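Local coordinates for mitotic checkpoint control protein kinase BUB1 (Drosophila melanogaster, PDB 6JKK) that probably acts as an ATP-dependent protein kinase of the mitotic checkpoint at kinetochores, represented here by its C-terminal kinase domain, at residues K233-R238 and T297-R302; D248-V253 and R263-V268; V267-R270 and I275-P278. All coordinates share one frame; numbering follows the deposited sequence.

Interaction 1: K233-R238 and T297-R302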
loop_
_atom_site.group_PDB
_atom_site.type_symbol
_atom_site.label_atom_id
_atom_site.label_comp_id
_atom_site.label_asym_id
_atom_site.label_seq_id
_atom_site.Cartn_x
_atom_site.Cartn_y
_atom_site.Cartn_z
ATOM N N LYS A 233 -8.716 13.562 -2.230
ATOM C CA LYS A 233 -9.861 13.439 -3.126
ATOM C C LYS A 233 -9.426 12.840 -4.462
ATOM O O LYS A 233 -8.648 13.462 -5.190
ATOM C CB LYS A 233 -10.469 14.813 -3.410
ATOM C CG LYS A 233 -11.562 15.287 -2.463
ATOM C CD LYS A 233 -12.216 16.521 -3.074
ATOM C CE LYS A 233 -13.339 17.073 -2.224
ATOM N NZ LYS A 233 -13.858 18.337 -2.822
ATOM N N CYS A 234 -9.925 11.651 -4.800
ATOM C CA CYS A 234 -9.714 11.133 -6.151
ATOM C C CYS A 234 -10.578 11.944 -7.123
ATOM O O CYS A 234 -11.367 12.796 -6.700
ATOM C CB CYS A 234 -9.984 9.619 -6.250
ATOM S SG CYS A 234 -11.719 9.085 -6.089
ATOM N N ILE A 235 -10.420 11.696 -8.419
ATOM C CA ILE A 235 -11.071 12.524 -9.434
ATOM C C ILE A 235 -12.599 12.473 -9.350
ATOM O O ILE A 235 -13.281 13.491 -9.517
ATOM C CB ILE A 235 -10.590 12.141 -10.849
ATOM C CG1 ILE A 235 -9.081 12.351 -10.955
ATOM C CG2 ILE A 235 -11.304 12.966 -11.908
ATOM C CD1 ILE A 235 -8.651 13.733 -10.518
ATOM N N GLU A 236 -13.133 11.288 -9.081
ATOM C CA GLU A 236 -14.579 11.115 -8.962
ATOM C C GLU A 236 -15.151 11.908 -7.780
ATOM O O GLU A 236 -16.246 12.468 -7.863
ATOM C CB GLU A 236 -14.925 9.624 -8.834
ATOM C CG GLU A 236 -14.670 8.805 -10.107
ATOM C CD GLU A 236 -13.194 8.520 -10.363
ATOM O OE1 GLU A 236 -12.369 8.727 -9.447
ATOM O OE2 GLU A 236 -12.861 8.079 -11.483
ATOM N N MET A 237 -14.394 11.962 -6.686
ATOM C CA MET A 237 -14.814 12.691 -5.492
ATOM C C MET A 237 -14.848 14.199 -5.717
ATOM O O MET A 237 -15.599 14.913 -5.050
ATOM C CB MET A 237 -13.880 12.388 -4.324
ATOM C CG MET A 237 -13.960 10.970 -3.796
ATOM S SD MET A 237 -12.699 10.725 -2.539
ATOM C CE MET A 237 -12.975 8.992 -2.149
ATOM N N ARG A 238 -14.021 14.682 -6.639
ATOM C CA ARG A 238 -13.971 16.111 -6.950
ATOM C C ARG A 238 -15.110 16.525 -7.880
ATOM O O ARG A 238 -15.437 17.709 -7.992
ATOM C CB ARG A 238 -12.616 16.471 -7.577
ATOM C CG ARG A 238 -11.410 16.187 -6.676
ATOM C CD ARG A 238 -10.087 16.301 -7.430
ATOM N NE ARG A 238 -9.217 17.354 -6.903
ATOM C CZ ARG A 238 -8.143 17.136 -6.148
ATOM N NH1 ARG A 238 -7.795 15.900 -5.818
ATOM N NH2 ARG A 238 -7.412 18.158 -5.722
ATOM N N THR A 297 -4.271 7.911 -18.044
ATOM C CA THR A 297 -5.053 6.680 -18.045
ATOM C C THR A 297 -5.528 6.324 -16.641
ATOM O O THR A 297 -6.665 5.875 -16.445
ATOM C CB THR A 297 -4.225 5.522 -18.613
ATOM O OG1 THR A 297 -3.855 5.826 -19.963
ATOM C CG2 THR A 297 -5.013 4.228 -18.595
ATOM N N LEU A 298 -4.654 6.521 -15.660
ATOM C CA LEU A 298 -4.977 6.141 -14.290
ATOM C C LEU A 298 -5.848 7.179 -13.583
ATOM O O LEU A 298 -6.571 6.844 -12.644
ATOM C CB LEU A 298 -3.700 5.877 -13.489
ATOM C CG LEU A 298 -2.877 4.632 -13.833
ATOM C CD1 LEU A 298 -1.514 4.667 -13.144
ATOM C CD2 LEU A 298 -3.626 3.375 -13.441
ATOM N N LEU A 299 -5.781 8.432 -14.031
ATOM C CA LEU A 299 -6.558 9.506 -13.407
ATOM C C LEU A 299 -7.928 9.716 -14.044
ATOM O O LEU A 299 -8.852 10.219 -13.399
ATOM C CB LEU A 299 -5.788 10.828 -13.457
ATOM C CG LEU A 299 -4.596 10.989 -12.520
ATOM C CD1 LEU A 299 -3.906 12.317 -12.756
ATOM C CD2 LEU A 299 -5.064 10.888 -11.084
ATOM N N ASN A 300 -8.057 9.354 -15.314
ATOM C CA ASN A 300 -9.272 9.668 -16.048
ATOM C C ASN A 300 -9.966 8.413 -16.539
ATOM O O ASN A 300 -9.697 7.935 -17.644
ATOM C CB ASN A 300 -8.954 10.606 -17.209
ATOM C CG ASN A 300 -8.343 11.918 -16.744
ATOM O OD1 ASN A 300 -9.053 12.896 -16.509
ATOM N ND2 ASN A 300 -7.023 11.942 -16.608
ATOM N N ILE A 301 -10.861 7.893 -15.704
ATOM C CA ILE A 301 -11.567 6.643 -15.978
ATOM C C ILE A 301 -13.058 6.919 -16.158
ATOM O O ILE A 301 -13.658 7.666 -15.380
ATOM C CB ILE A 301 -11.314 5.626 -14.842
ATOM C CG1 ILE A 301 -9.813 5.353 -14.732
ATOM C CG2 ILE A 301 -12.070 4.331 -15.085
ATOM C CD1 ILE A 301 -9.364 4.815 -13.385
ATOM N N ARG A 302 -13.646 6.327 -17.196
ATOM C CA ARG A 302 -15.004 6.661 -17.620
ATOM C C ARG A 302 -16.064 6.340 -16.566
ATOM O O ARG A 302 -16.891 7.191 -16.216
ATOM C CB ARG A 302 -15.329 5.935 -18.928
ATOM C CG ARG A 302 -16.003 6.802 -19.971
ATOM C CD ARG A 302 -15.947 6.149 -21.344
ATOM N NE ARG A 302 -16.769 4.945 -21.417
ATOM C CZ ARG A 302 -16.303 3.729 -21.676
ATOM N NH1 ARG A 302 -15.007 3.550 -21.898
ATOM N NH2 ARG A 302 -17.133 2.693 -21.727
HETATM O O HOH W 1 -11.395 9.243 -13.251
HETATM O O HOH W 2 -14.706 7.025 -13.044
#

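Interaction 2: D248-V253 and R263-V268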
loop_
_atom_site.group_PDB
_atom_site.type_symbol
_atom_site.label_atom_id
_atom_site.label_comp_id
_atom_site.label_asym_id
_atom_site.label_seq_id
_atom_site.Cartn_x
_atom_site.Cartn_y
_atom_site.Cartn_z
ATOM N N ASP A 248 -7.778 3.634 -5.696
ATOM C CA ASP A 248 -6.435 3.070 -5.622
ATOM C C ASP A 248 -5.567 3.557 -6.775
ATOM O O ASP A 248 -4.381 3.830 -6.595
ATOM C CB ASP A 248 -6.506 1.545 -5.648
ATOM C CG ASP A 248 -6.723 0.953 -4.283
ATOM O OD1 ASP A 248 -6.832 1.733 -3.310
ATOM O OD2 ASP A 248 -6.785 -0.290 -4.186
ATOM N N LEU A 249 -6.168 3.664 -7.958
ATOM C CA LEU A 249 -5.426 4.052 -9.157
ATOM C C LEU A 249 -4.994 5.514 -9.034
ATOM O O LEU A 249 -3.926 5.906 -9.506
ATOM C CB LEU A 249 -6.265 3.799 -10.416
ATOM C CG LEU A 249 -6.734 2.347 -10.578
ATOM C CD1 LEU A 249 -7.432 2.121 -11.900
ATOM C CD2 LEU A 249 -5.571 1.373 -10.429
ATOM N N TYR A 250 -5.817 6.308 -8.361
ATOM C CA TYR A 250 -5.443 7.678 -8.019
ATOM C C TYR A 250 -4.257 7.657 -7.060
ATOM O O TYR A 250 -3.282 8.388 -7.255
ATOM C CB TYR A 250 -6.635 8.407 -7.392
ATOM C CG TYR A 250 -6.336 9.816 -6.919
ATOM C CD1 TYR A 250 -6.429 10.893 -7.786
ATOM C CD2 TYR A 250 -5.974 10.063 -5.602
ATOM C CE1 TYR A 250 -6.161 12.180 -7.358
ATOM C CE2 TYR A 250 -5.705 11.336 -5.161
ATOM C CZ TYR A 250 -5.799 12.392 -6.043
ATOM O OH TYR A 250 -5.530 13.664 -5.602
ATOM N N GLY A 251 -4.333 6.808 -6.035
ATOM C CA GLY A 251 -3.251 6.678 -5.069
ATOM C C GLY A 251 -1.944 6.261 -5.712
ATOM O O GLY A 251 -0.864 6.770 -5.360
ATOM N N LEU A 252 -2.050 5.336 -6.667
ATOM C CA LEU A 252 -0.905 4.858 -7.438
ATOM C C LEU A 252 -0.168 6.003 -8.125
ATOM O O LEU A 252 1.058 6.102 -8.041
ATOM C CB LEU A 252 -1.367 3.858 -8.501
ATOM C CG LEU A 252 -0.882 2.414 -8.419
ATOM C CD1 LEU A 252 -1.266 1.657 -9.683
ATOM C CD2 LEU A 252 0.620 2.346 -8.189
ATOM N N VAL A 253 -0.915 6.856 -8.822
ATOM C CA VAL A 253 -0.320 8.015 -9.486
ATOM C C VAL A 253 0.369 8.922 -8.478
ATOM O O VAL A 253 1.479 9.407 -8.724
ATOM C CB VAL A 253 -1.363 8.822 -10.284
ATOM C CG1 VAL A 253 -0.741 10.077 -10.871
ATOM C CG2 VAL A 253 -1.932 7.979 -11.394
ATOM N N ARG A 263 7.993 15.651 -4.827
ATOM C CA ARG A 263 6.932 16.496 -4.295
ATOM C C ARG A 263 5.603 15.767 -4.346
ATOM O O ARG A 263 5.417 14.868 -5.161
ATOM C CB ARG A 263 6.818 17.791 -5.098
ATOM C CG ARG A 263 7.956 18.773 -4.907
ATOM C CD ARG A 263 7.690 20.033 -5.713
ATOM N NE ARG A 263 7.684 19.751 -7.145
ATOM C CZ ARG A 263 8.690 20.032 -7.968
ATOM N NH1 ARG A 263 9.786 20.622 -7.505
ATOM N NH2 ARG A 263 8.597 19.733 -9.256
ATOM N N TYR A 264 4.669 16.160 -3.487
ATOM C CA TYR A 264 3.349 15.537 -3.497
ATOM C C TYR A 264 2.507 16.022 -4.675
ATOM O O TYR A 264 2.699 17.128 -5.177
ATOM C CB TYR A 264 2.648 15.735 -2.148
ATOM C CG TYR A 264 3.383 15.016 -1.038
ATOM C CD1 TYR A 264 3.421 13.626 -1.001
ATOM C CD2 TYR A 264 4.062 15.718 -0.048
ATOM C CE1 TYR A 264 4.101 12.955 -0.009
ATOM C CE2 TYR A 264 4.745 15.053 0.953
ATOM C CZ TYR A 264 4.761 13.671 0.964
ATOM O OH TYR A 264 5.439 12.995 1.953
ATOM N N MET A 265 1.593 15.174 -5.130
ATOM C CA MET A 265 0.795 15.467 -6.312
ATOM C C MET A 265 -0.353 16.430 -6.035
ATOM O O MET A 265 -1.147 16.227 -5.114
ATOM C CB MET A 265 0.240 14.166 -6.894
ATOM C CG MET A 265 -0.592 14.350 -8.157
ATOM S SD MET A 265 -1.212 12.781 -8.789
ATOM C CE MET A 265 -2.487 12.385 -7.586
ATOM N N GLU A 266 -0.426 17.484 -6.836
ATOM C CA GLU A 266 -1.618 18.307 -6.904
ATOM C C GLU A 266 -2.222 18.107 -8.277
ATOM O O GLU A 266 -1.551 18.266 -9.302
ATOM C CB GLU A 266 -1.288 19.779 -6.713
ATOM C CG GLU A 266 -0.429 20.079 -5.515
ATOM C CD GLU A 266 -0.078 21.543 -5.456
ATOM O OE1 GLU A 266 1.106 21.881 -5.672
ATOM O OE2 GLU A 266 -0.998 22.354 -5.219
ATOM N N VAL A 267 -3.500 17.773 -8.287
ATOM C CA VAL A 267 -4.208 17.462 -9.510
ATOM C C VAL A 267 -5.086 18.645 -9.954
ATOM O O VAL A 267 -5.750 19.277 -9.130
ATOM C CB VAL A 267 -5.016 16.172 -9.293
ATOM C CG1 VAL A 267 -6.259 16.189 -10.080
ATOM C CG2 VAL A 267 -4.177 14.960 -9.651
ATOM N N VAL A 268 -5.047 18.976 -11.247
ATOM C CA VAL A 268 -5.903 20.022 -11.816
ATOM C C VAL A 268 -6.421 19.573 -13.178
ATOM O O VAL A 268 -5.881 18.639 -13.772
ATOM C CB VAL A 268 -5.145 21.355 -12.019
ATOM C CG1 VAL A 268 -4.506 21.829 -10.728
ATOM C CG2 VAL A 268 -4.092 21.212 -13.106
#

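Interaction 3: V267-R270 and I275-P278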
loop_
_atom_site.group_PDB
_atom_site.type_symbol
_atom_site.label_atom_id
_atom_site.label_comp_id
_atom_site.label_asym_id
_atom_site.label_seq_id
_atom_site.Cartn_x
_atom_site.Cartn_y
_atom_site.Cartn_z
ATOM N N VAL A 267 -3.500 17.773 -8.287
ATOM C CA VAL A 267 -4.208 17.462 -9.510
ATOM C C VAL A 267 -5.086 18.645 -9.954
ATOM O O VAL A 267 -5.750 19.277 -9.130
ATOM C CB VAL A 267 -5.016 16.172 -9.293
ATOM C CG1 VAL A 267 -6.259 16.189 -10.080
ATOM C CG2 VAL A 267 -4.177 14.960 -9.651
ATOM N N VAL A 268 -5.047 18.976 -11.247
ATOM C CA VAL A 268 -5.903 20.022 -11.816
ATOM C C VAL A 268 -6.421 19.573 -13.178
ATOM O O VAL A 268 -5.881 18.639 -13.772
ATOM C CB VAL A 268 -5.145 21.355 -12.019
ATOM C CG1 VAL A 268 -4.506 21.829 -10.728
ATOM C CG2 VAL A 268 -4.092 21.212 -13.106
ATOM N N GLN A 269 -7.457 20.236 -13.679
ATOM C CA GLN A 269 -7.912 19.990 -15.042
ATOM C C GLN A 269 -6.970 20.660 -16.034
ATOM O O GLN A 269 -6.630 21.833 -15.875
ATOM C CB GLN A 269 -9.331 20.519 -15.247
ATOM C CG GLN A 269 -10.370 19.836 -14.383
ATOM C CD GLN A 269 -11.798 20.180 -14.776
ATOM O OE1 GLN A 269 -12.366 19.573 -15.684
ATOM N NE2 GLN A 269 -12.386 21.150 -14.084
ATOM N N ARG A 270 -6.544 19.918 -17.053
ATOM C CA ARG A 270 -5.696 20.493 -18.092
ATOM C C ARG A 270 -6.492 21.449 -18.963
ATOM O O ARG A 270 -6.961 21.072 -20.029
ATOM C CB ARG A 270 -5.065 19.399 -18.954
ATOM C CG ARG A 270 -3.552 19.345 -18.840
ATOM C CD ARG A 270 -3.150 19.610 -17.401
ATOM N NE ARG A 270 -1.709 19.578 -17.178
ATOM C CZ ARG A 270 -1.081 20.351 -16.299
ATOM N NH1 ARG A 270 -1.770 21.230 -15.578
ATOM N NH2 ARG A 270 0.234 20.260 -16.147
ATOM N N ILE A 275 -9.858 17.047 -18.732
ATOM C CA ILE A 275 -8.929 15.992 -18.347
ATOM C C ILE A 275 -8.083 16.415 -17.147
ATOM O O ILE A 275 -7.506 17.505 -17.136
ATOM C CB ILE A 275 -8.010 15.625 -19.536
ATOM C CG1 ILE A 275 -8.826 14.987 -20.666
ATOM C CG2 ILE A 275 -6.889 14.702 -19.093
ATOM C CD1 ILE A 275 -9.510 13.682 -20.271
ATOM N N TRP A 276 -8.015 15.548 -16.141
ATOM C CA TRP A 276 -7.226 15.820 -14.946
ATOM C C TRP A 276 -5.801 15.279 -15.071
ATOM O O TRP A 276 -5.588 14.129 -15.460
ATOM C CB TRP A 276 -7.915 15.223 -13.719
ATOM C CG TRP A 276 -9.258 15.843 -13.436
ATOM C CD1 TRP A 276 -10.447 15.550 -14.046
ATOM C CD2 TRP A 276 -9.550 16.851 -12.460
ATOM N NE1 TRP A 276 -11.454 16.324 -13.513
ATOM C CE2 TRP A 276 -10.927 17.127 -12.534
ATOM C CE3 TRP A 276 -8.776 17.554 -11.535
ATOM C CZ2 TRP A 276 -11.544 18.074 -11.711
ATOM C CZ3 TRP A 276 -9.387 18.487 -10.719
ATOM C CH2 TRP A 276 -10.753 18.744 -10.814
ATOM N N MET A 277 -4.830 16.126 -14.752
ATOM C CA MET A 277 -3.424 15.741 -14.767
ATOM C C MET A 277 -2.744 16.401 -13.572
ATOM O O MET A 277 -3.271 17.368 -13.012
ATOM C CB MET A 277 -2.752 16.204 -16.069
ATOM C CG MET A 277 -3.257 15.502 -17.321
ATOM S SD MET A 277 -2.879 13.742 -17.300
ATOM C CE MET A 277 -1.183 13.781 -17.891
ATOM N N PRO A 278 -1.581 15.873 -13.164
ATOM C CA PRO A 278 -0.835 16.581 -12.120
ATOM C C PRO A 278 -0.471 17.983 -12.580
ATOM O O PRO A 278 -0.289 18.213 -13.781
ATOM C CB PRO A 278 0.433 15.737 -11.967
ATOM C CG PRO A 278 0.010 14.351 -12.383
ATOM C CD PRO A 278 -0.962 14.580 -13.515
#

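Interaction 1: K233-R238 and T297-R302
Ile235 turns its CG1 branch beside its own backbone N (chi1 -60°), which brings that carbon up to the last carbonyl of helix 288-299: CG1 of Ile235 lies 3.3 Å from O of Leu299. The closest approach is thus of an aliphatic branch to a carbonyl oxygen, and the apolar contact between the side chains is looser, with Ile235 CG1 4.3 Å from Leu299 CD2. Glu236 reaches across differently. Its chi1 of -69° is followed by a bend at chi2 (75°), and the folded chain brings OE2 toward the residues just beyond that helix.

The carboxylate stops short of a direct bond: OE2 of Glu236 is 4.0 Å from O of Ile301, and two waters fill the role of intermediaries. The first lies 2.6 Å from Glu236 OE2 and 2.7 Å from Leu299 O, placed to donate to either, and accepts the N-H of Ile301; it has more acceptors around it than protons. It sits at the point where Asn300 leaves helical geometry. The second water donates to OE2 of Glu236 and to O of Ile301, each over 2.6 Å.

Within the kinase fold, the short helix 235-238 lies at the end of the activation segment, where Glu236 probably takes the place of the APE glutamate, and probably matches αEF, while 288-299 probably corresponds to αH. Helix 246-261 lies beside both, touching Leu299 through Tyr250 and Ile301 through Leu249.

The chemistry suits the waters. The carboxylate oxygen faces carbonyl oxygens, all acceptors, and water can supply the protons between them, while the amide of Ile301 gives its own to the first water. Such surroundings are consistent with a Glu236 that is ionised and stabilised by solvent retained between the two segments.

Interaction 2: D248-V253 and R263-V268
Met265 lays its terminal methyl over one face of the Tyr250 ring, shifted toward the rim. CE of Met265 is 4.0 Å from the centroid of the Tyr250 ring. Its position 26° from the normal identifies a CH-pi contact. CZ and CE1 of Tyr250 are both 3.7 Å from Met265 CE, so the methyl sits over the CZ-CE1 side of the ring. The methionine leaves its backbone with CG opposite the N (chi1 -179°) and stays extended as far as SD. The extended chain places SD of Met265 beside Val253, 3.4 Å from CG1 of Val253 and one helical turn along from Tyr250, and the bend at chi3 (73°) turns CE onto the ring.

These side chains cross obliquely and fit between helix 246-261, the central αF helix of the kinase C-lobe, and the chain that leaves it. The same helix carries Asp248, whose carboxylate accepts bonds from the backbone N of His180 and of Ala181; this is consistent with the conserved αF aspartate that holds the catalytic loop, here His-Ala-Asp where most kinases have His-Arg-Asp.

The side chains of Val267 and Tyr250 come from opposite directions, and CG2 of Val267 meets the ring obliquely, 4.1 Å from CE1 of Tyr250. The polar end of the tyrosine is directed to other parts of the fold: its OH is hydrogen-bonded to the O of Leu231 and weakly to NH1 of Arg238. Helix 288-299 adds Phe295 and Leu298 against Val253.

Interaction 3: V267-R270 and I275-P278
Trp276 receives Gln269 over the face of its indole: CG of Gln269 stands 3.4 Å from the centroid of the Trp276 six-membered ring, 17° off the normal, a CH-pi contact. Gln269 CG is anti to its own carbonyl carbon (chi1 -63°), and the chain, extended beyond it, carries the amide across the indole, the two planes only 10° apart. Val267 approaches the same indole obliquely and tightly, with CG1 of Val267 3.2 Å from CE3 of Trp276. Putting an alanine in place of Trp276 would probably leave Gln269 CG and Val267 CG1 without the surface they pack on, freeing the glutamine to turn.

On the other face of the strands, Arg270 crosses Met277 at about a right angle, CD of Arg270 3.7 Å from CB of Met277. O of Pro278 stands over the guanidinium face, toward its rim, 3.2 Å from NH2 of Arg270 but too poorly angled for a hydrogen bond; NH2 instead makes a weak one to Lys279 O.

The main chain sets this spacing. Val268 and Met277 form an antiparallel hydrogen-bonded pair, Val268 N to Met277 O at 3.0 Å and Met277 N to Val268 O at 2.9 Å. Gln269 and Trp276 follow as a non-hydrogen-bonded pair with side chains on one face, which puts Gln269 CG over the indole. Arg270 N then bonds to Ile275 O at 2.6 Å, and Ser273 OG joins Arg270 O and Ile275 N across the turn.

Beyond the strands, Ile235 and Arg238 touch the tryptophan. The whole is a two-stranded β-hairpin, which in the chain joins helix 246-261 to helix 288-299, where kinases usually carry αG.

Overall arrangement
The three contacts form one continuous patch of the kinase C-lobe, their centres about 10 Å from each other. Interactions 2 and 3 both lie along the chain inside the loop closed by interaction 1, and they share Val267 and Val268. Val267 is also the junction with interaction 1, its CG1 lying 3.5 Å from Ile235 CD1. Asn300 ND2 probably donates to Trp276 O at 2.9 Å, tying the end of helix 288-299 to the hairpin, while Leu298 CB approaches Val253 CG2 to 3.5 Å and brings that helix onto helix 246-261. All three contacts are remote from Lys85, the predicted ATP-binding residue.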